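Local coordinates for Phikz039 (Pseudomonas phage phikz, PDB 3ZBQ), which belongs to the tubulin-like proteins encoded by bacteriophages and is modelled with guanosine-5'-diphosphate bound, at residues Asn98-Ser103 / Ser118-Gln123; Leu186-Ile191 / Leu224-Asp229. All coordinates share one frame; numbering follows the deposited sequence.

Contact 1: Asn98-Ser103 / Ser118-Gln123; sequences NIVVYS and SHLQQQ. With GDP (guanosine-5'-diphosphate), chain B.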
loop_
_atom_site.group_PDB
_atom_site.type_symbol
_atom_site.label_atom_id
_atom_site.label_comp_id
_atom_site.label_asym_id
_atom_site.label_seq_id
_atom_site.Cartn_x
_atom_site.Cartn_y
_atom_site.Cartn_z
ATOM N N ASN A 98 -2.949 6.652 -10.166
ATOM C CA ASN A 98 -2.948 6.992 -8.747
ATOM C C ASN A 98 -2.132 5.995 -7.959
ATOM O O ASN A 98 -2.265 4.781 -8.152
ATOM C CB ASN A 98 -4.379 7.034 -8.212
ATOM C CG ASN A 98 -5.225 8.051 -8.933
ATOM O OD1 ASN A 98 -5.244 9.222 -8.547
ATOM N ND2 ASN A 98 -5.874 7.631 -10.035
ATOM N N ILE A 99 -1.287 6.504 -7.070
ATOM C CA ILE A 99 -0.443 5.646 -6.265
ATOM C C ILE A 99 -0.740 5.985 -4.815
ATOM O O ILE A 99 -0.731 7.146 -4.443
ATOM C CB ILE A 99 1.059 5.861 -6.564
ATOM C CG1 ILE A 99 1.330 5.699 -8.066
ATOM C CG2 ILE A 99 1.911 4.875 -5.767
ATOM C CD1 ILE A 99 2.781 5.888 -8.468
ATOM N N VAL A 100 -1.067 4.969 -4.030
ATOM C CA VAL A 100 -1.388 5.154 -2.615
ATOM C C VAL A 100 -0.377 4.383 -1.761
ATOM O O VAL A 100 -0.170 3.181 -1.967
ATOM C CB VAL A 100 -2.828 4.662 -2.313
ATOM C CG1 VAL A 100 -3.261 5.066 -0.899
ATOM C CG2 VAL A 100 -3.811 5.223 -3.325
ATOM N N VAL A 101 0.218 5.060 -0.770
ATOM C CA VAL A 101 1.361 4.520 -0.027
ATOM C C VAL A 101 1.082 4.495 1.463
ATOM O O VAL A 101 0.702 5.525 2.030
ATOM C CB VAL A 101 2.630 5.372 -0.263
ATOM C CG1 VAL A 101 3.850 4.719 0.350
ATOM C CG2 VAL A 101 2.841 5.594 -1.768
ATOM N N TYR A 102 1.270 3.329 2.095
ATOM C CA TYR A 102 0.930 3.157 3.524
ATOM C C TYR A 102 1.429 1.833 4.092
ATOM O O TYR A 102 1.682 0.876 3.356
ATOM C CB TYR A 102 -0.596 3.231 3.717
ATOM C CG TYR A 102 -1.367 2.311 2.782
ATOM C CD1 TYR A 102 -1.653 2.700 1.478
ATOM C CD2 TYR A 102 -1.811 1.057 3.206
ATOM C CE1 TYR A 102 -2.346 1.874 0.618
ATOM C CE2 TYR A 102 -2.518 0.218 2.347
ATOM C CZ TYR A 102 -2.780 0.636 1.056
ATOM O OH TYR A 102 -3.474 -0.176 0.173
ATOM N N SER A 103 1.565 1.770 5.416
ATOM C CA SER A 103 1.925 0.522 6.066
ATOM C C SER A 103 0.676 -0.321 6.295
ATOM O O SER A 103 -0.434 0.206 6.369
ATOM C CB SER A 103 2.587 0.808 7.410
ATOM O OG SER A 103 1.688 1.499 8.257
ATOM N N SER A 118 -10.521 2.164 -2.475
ATOM C CA SER A 118 -11.893 1.728 -2.704
ATOM C C SER A 118 -12.724 2.829 -3.356
ATOM O O SER A 118 -13.418 2.594 -4.349
ATOM C CB SER A 118 -12.550 1.287 -1.397
ATOM O OG SER A 118 -13.832 0.748 -1.662
ATOM N N HIS A 119 -12.636 4.031 -2.800
ATOM C CA HIS A 119 -13.380 5.168 -3.328
ATOM C C HIS A 119 -12.950 5.458 -4.758
ATOM O O HIS A 119 -13.787 5.630 -5.640
ATOM C CB HIS A 119 -13.160 6.411 -2.469
ATOM C CG HIS A 119 -13.957 7.595 -2.914
ATOM N ND1 HIS A 119 -15.192 7.896 -2.384
ATOM C CD2 HIS A 119 -13.707 8.535 -3.857
ATOM C CE1 HIS A 119 -15.665 8.983 -2.971
ATOM N NE2 HIS A 119 -14.786 9.388 -3.868
ATOM N N LEU A 120 -11.642 5.515 -4.984
ATOM C CA LEU A 120 -11.128 5.834 -6.319
ATOM C C LEU A 120 -11.541 4.780 -7.343
ATOM O O LEU A 120 -11.914 5.106 -8.472
ATOM C CB LEU A 120 -9.604 5.964 -6.296
ATOM C CG LEU A 120 -8.967 7.110 -5.516
ATOM C CD1 LEU A 120 -7.518 6.766 -5.197
ATOM C CD2 LEU A 120 -9.027 8.403 -6.288
ATOM N N GLN A 121 -11.452 3.509 -6.956
ATOM C CA GLN A 121 -11.779 2.426 -7.876
ATOM C C GLN A 121 -13.266 2.386 -8.205
ATOM O O GLN A 121 -13.652 2.074 -9.337
ATOM C CB GLN A 121 -11.240 1.077 -7.365
ATOM C CG GLN A 121 -9.713 1.040 -7.451
ATOM C CD GLN A 121 -9.107 -0.341 -7.388
ATOM O OE1 GLN A 121 -7.979 -0.537 -7.850
ATOM N NE2 GLN A 121 -9.820 -1.297 -6.789
ATOM N N GLN A 122 -14.100 2.749 -7.237
ATOM C CA GLN A 122 -15.533 2.871 -7.506
ATOM C C GLN A 122 -15.847 4.001 -8.492
ATOM O O GLN A 122 -16.889 3.980 -9.141
ATOM C CB GLN A 122 -16.317 3.048 -6.202
ATOM C CG GLN A 122 -16.325 1.796 -5.333
ATOM C CD GLN A 122 -16.933 2.050 -3.971
ATOM O OE1 GLN A 122 -16.297 1.822 -2.944
ATOM N NE2 GLN A 122 -18.168 2.533 -3.956
ATOM N N GLN A 123 -14.948 4.979 -8.604
ATOM C CA GLN A 123 -15.096 6.055 -9.599
ATOM C C GLN A 123 -14.518 5.672 -10.964
ATOM O O GLN A 123 -14.567 6.466 -11.898
ATOM C CB GLN A 123 -14.409 7.352 -9.138
ATOM C CG GLN A 123 -14.671 7.751 -7.715
ATOM C CD GLN A 123 -16.136 7.802 -7.392
ATOM O OE1 GLN A 123 -16.938 8.291 -8.187
ATOM N NE2 GLN A 123 -16.503 7.288 -6.215
HETATM P PB GDP B . 0.084 4.653 10.984
HETATM O O1B GDP B . 0.488 6.098 11.130
HETATM O O2B GDP B . -0.304 4.354 9.550
HETATM O O3B GDP B . -1.041 4.287 11.921
HETATM O O3A GDP B . 1.302 3.672 11.358
HETATM P PA GDP B . 2.831 3.837 10.890
HETATM O O1A GDP B . 3.536 5.087 11.359
HETATM O O2A GDP B . 2.931 3.685 9.386
HETATM O "O5'" GDP B . 3.516 2.582 11.597
HETATM C "C5'" GDP B . 3.026 1.262 11.401
HETATM C "C4'" GDP B . 4.198 0.340 11.073
HETATM O "O4'" GDP B . 4.722 0.677 9.788
HETATM C "C3'" GDP B . 5.375 0.476 12.020
HETATM O "O3'" GDP B . 5.206 -0.393 13.151
HETATM C "C2'" GDP B . 6.545 0.071 11.156
HETATM O "O2'" GDP B . 6.629 -1.355 11.109
HETATM C "C1'" GDP B . 6.135 0.479 9.760
HETATM N N9 GDP B . 6.737 1.766 9.351
HETATM C C8 GDP B . 6.438 3.004 9.789
HETATM N N7 GDP B . 7.192 3.936 9.158
HETATM C C5 GDP B . 7.985 3.291 8.277
HETATM C C6 GDP B . 9.023 3.658 7.287
HETATM O O6 GDP B . 9.346 4.858 7.096
HETATM N N1 GDP B . 9.587 2.657 6.586
HETATM C C2 GDP B . 9.255 1.360 6.763
HETATM N N2 GDP B . 9.872 0.395 6.037
HETATM N N3 GDP B . 8.319 0.958 7.648
HETATM C C4 GDP B . 7.671 1.863 8.413
#
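N98 and L120 mark the closest approach of the two backbones, with CA atoms 8.6 Å apart. Segment 98-103 is extended strand. Segment 118-123 lies at the C-terminal end of helix 109-122. The contact is light, about 95 Å² in all, and apolar. One branch of L120 carries it: CD1 touches N98 CB at 4.4 Å and V100 CG2 at the same 4.4 Å, so it reaches two residues that project from one face of the strand. In V100, CG1 lies anti to the backbone N (chi1 -170°), and the other branch, CG2, meets L120. The polar end of N98 is bound apart from the helix: OD1 pairs with G95 N and ND2 with V126 O. These elements belong to a beta-alpha-beta unit, strand 97-103, helix 109-122 and strand 127-133. The glycine-rich loop after strand 97-103 probably corresponds to the tubulin signature loop, and A107, S108 and G109 bind GDP there through backbone N atoms. S103, at the end of the strand, donates from OG to GDP O2A at 2.8 Å. The helix end has its own side-chain bonds. S118 OG donates to Q122 OE1 at 3.0 Å, in the carbonyl plane. Q123 NE2 donates to H119 O at 3.2 Å in a bent bond and lies 3.6 Å above the plane of the H119 ring, offset toward the rim.

Contact 2: Leu186-Ile191 / Leu224-Asp229; sequences LNALVI and LHVCFD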
loop_
_atom_site.group_PDB
_atom_site.type_symbol
_atom_site.label_atom_id
_atom_site.label_comp_id
_atom_site.label_asym_id
_atom_site.label_seq_id
_atom_site.Cartn_x
_atom_site.Cartn_y
_atom_site.Cartn_z
ATOM N N LEU A 186 8.556 3.738 -6.599
ATOM C CA LEU A 186 7.814 4.976 -6.858
ATOM C C LEU A 186 8.408 5.720 -8.052
ATOM O O LEU A 186 7.683 6.191 -8.947
ATOM C CB LEU A 186 7.802 5.862 -5.605
ATOM C CG LEU A 186 6.975 5.326 -4.442
ATOM C CD1 LEU A 186 7.153 6.200 -3.202
ATOM C CD2 LEU A 186 5.508 5.247 -4.839
ATOM N N ASN A 187 9.733 5.794 -8.099
ATOM C CA ASN A 187 10.389 6.396 -9.248
ATOM C C ASN A 187 10.040 5.680 -10.544
ATOM O O ASN A 187 9.760 6.317 -11.562
ATOM C CB ASN A 187 11.903 6.411 -9.065
ATOM C CG ASN A 187 12.608 7.084 -10.217
ATOM O OD1 ASN A 187 13.455 6.481 -10.884
ATOM N ND2 ASN A 187 12.246 8.339 -10.478
ATOM N N ALA A 188 10.064 4.353 -10.516
ATOM C CA ALA A 188 9.785 3.589 -11.733
ATOM C C ALA A 188 8.344 3.808 -12.171
ATOM O O ALA A 188 8.060 3.994 -13.358
ATOM C CB ALA A 188 10.058 2.114 -11.506
ATOM N N LEU A 189 7.429 3.782 -11.207
ATOM C CA LEU A 189 6.012 3.970 -11.491
ATOM C C LEU A 189 5.722 5.346 -12.087
ATOM O O LEU A 189 4.984 5.463 -13.075
ATOM C CB LEU A 189 5.187 3.735 -10.219
ATOM C CG LEU A 189 5.026 2.264 -9.805
ATOM C CD1 LEU A 189 4.247 2.165 -8.488
ATOM C CD2 LEU A 189 4.339 1.445 -10.907
ATOM N N VAL A 190 6.310 6.385 -11.496
ATOM C CA VAL A 190 6.142 7.739 -12.025
ATOM C C VAL A 190 6.584 7.816 -13.494
ATOM O O VAL A 190 5.893 8.416 -14.324
ATOM C CB VAL A 190 6.891 8.771 -11.165
ATOM C CG1 VAL A 190 6.966 10.100 -11.880
ATOM C CG2 VAL A 190 6.192 8.932 -9.812
ATOM N N ILE A 191 7.726 7.211 -13.819
ATOM C CA ILE A 191 8.174 7.125 -15.221
ATOM C C ILE A 191 7.162 6.370 -16.092
ATOM O O ILE A 191 6.781 6.842 -17.187
ATOM C CB ILE A 191 9.567 6.440 -15.330
ATOM C CG1 ILE A 191 10.654 7.301 -14.676
ATOM C CG2 ILE A 191 9.932 6.147 -16.789
ATOM C CD1 ILE A 191 11.994 6.601 -14.544
ATOM N N LEU A 224 1.812 -6.538 -7.706
ATOM C CA LEU A 224 2.617 -5.865 -8.718
ATOM C C LEU A 224 4.094 -6.023 -8.416
ATOM O O LEU A 224 4.560 -5.678 -7.321
ATOM C CB LEU A 224 2.279 -4.375 -8.786
ATOM C CG LEU A 224 3.270 -3.533 -9.582
ATOM C CD1 LEU A 224 3.159 -3.896 -11.075
ATOM C CD2 LEU A 224 2.970 -2.066 -9.369
ATOM N N HIS A 225 4.818 -6.558 -9.391
ATOM C CA HIS A 225 6.257 -6.734 -9.278
ATOM C C HIS A 225 6.975 -5.794 -10.241
ATOM O O HIS A 225 6.806 -5.895 -11.465
ATOM C CB HIS A 225 6.642 -8.184 -9.597
ATOM C CG HIS A 225 5.863 -9.205 -8.825
ATOM N ND1 HIS A 225 6.325 -9.756 -7.644
ATOM C CD2 HIS A 225 4.660 -9.777 -9.064
ATOM C CE1 HIS A 225 5.434 -10.623 -7.191
ATOM N NE2 HIS A 225 4.417 -10.656 -8.037
ATOM N N VAL A 226 7.770 -4.878 -9.699
ATOM C CA VAL A 226 8.569 -3.986 -10.528
ATOM C C VAL A 226 9.921 -4.633 -10.795
ATOM O O VAL A 226 10.699 -4.858 -9.870
ATOM C CB VAL A 226 8.747 -2.601 -9.881
ATOM C CG1 VAL A 226 9.600 -1.699 -10.779
ATOM C CG2 VAL A 226 7.391 -1.953 -9.629
ATOM N N CYS A 227 10.179 -4.950 -12.063
ATOM C CA CYS A 227 11.368 -5.718 -12.442
ATOM C C CYS A 227 12.288 -4.872 -13.309
ATOM O O CYS A 227 11.829 -4.224 -14.249
ATOM C CB CYS A 227 10.960 -6.980 -13.215
ATOM S SG CYS A 227 9.729 -8.011 -12.366
ATOM N N PHE A 228 13.587 -4.894 -13.016
ATOM C CA PHE A 228 14.522 -3.994 -13.699
ATOM C C PHE A 228 15.365 -4.645 -14.799
ATOM O O PHE A 228 16.225 -3.991 -15.403
ATOM C CB PHE A 228 15.387 -3.249 -12.689
ATOM C CG PHE A 228 14.595 -2.359 -11.783
ATOM C CD1 PHE A 228 14.161 -1.114 -12.221
ATOM C CD2 PHE A 228 14.241 -2.783 -10.509
ATOM C CE1 PHE A 228 13.413 -0.297 -11.396
ATOM C CE2 PHE A 228 13.488 -1.971 -9.680
ATOM C CZ PHE A 228 13.083 -0.723 -10.118
ATOM N N ASP A 229 15.091 -5.918 -15.073
ATOM C CA ASP A 229 15.628 -6.582 -16.265
ATOM C C ASP A 229 14.719 -7.725 -16.739
ATOM O O ASP A 229 13.721 -8.046 -16.081
ATOM C CB ASP A 229 17.068 -7.066 -16.041
ATOM C CG ASP A 229 17.192 -8.079 -14.915
ATOM O OD1 ASP A 229 16.218 -8.794 -14.610
ATOM O OD2 ASP A 229 18.292 -8.175 -14.333
#
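A188 and V226 form the centre of this contact. A188 CB meets V226 CG1 at 3.9 Å, and their CA atoms are 7.8 Å apart, the nearest CA approach of the two segments. The small A188 is consistent with so close an approach. V226 points CG1 at the helix because that branch lies anti to the backbone N (chi1 180°). On one side of this pair A188 CB also touches F228 CE1 at 4.1 Å. The F228 ring lies oblique to the methyl. F228 as a residue is exposed to solvent, and it lies at the edge of the contact. On the other side L189 CD2 meets L224 CD2 at 4.1 Å. The two leucine side chains run alongside each other, pointing opposite ways, and touch through one methyl each.

Further out, F278 of strand 275-281 packs on A188, L189 and V226. M276 of the same strand also touches A188. The strand 222-227 is fixed on both sides: L224 bonds to I164 through the backbone, and H225 and C227 bond to V279 and H277. Just beyond it, F228 N bonds to E232 OE1. D229 is the N-cap of helix 230-234, and its OD1 takes the N-H of E232. These bonds fix the backbone at F228 and just after it, and the ring end of F228 reaches A188.

Helix 175-192 also carries N179, which binds GDP. A helix running from the nucleotide pocket to the strands of the C-terminal domain is consistent with the core helix of the tubulin/FtsZ fold, which links the nucleotide-binding and C-terminal domains.

From the N terminus, contact 1 comes first. It closes a short loop of 14 residues that holds the glycine-rich turn and most of helix 109-122. Contact 2 opens later and closes a loop of 32 residues, which includes helix 202-209. The two are in series, so neither nests in nor crosses the other. They still meet in space, with centres about 18 Å apart. I99 CD1 packs on L189 CB at 3.7 Å, and I99 CG2 on L186 CD2 at 3.7 Å. Strand 97-103 thus has helix 109-122 on one face and helix 175-192 on the other. Helix 175-192 then joins this nucleotide-binding part to the C-terminal strands.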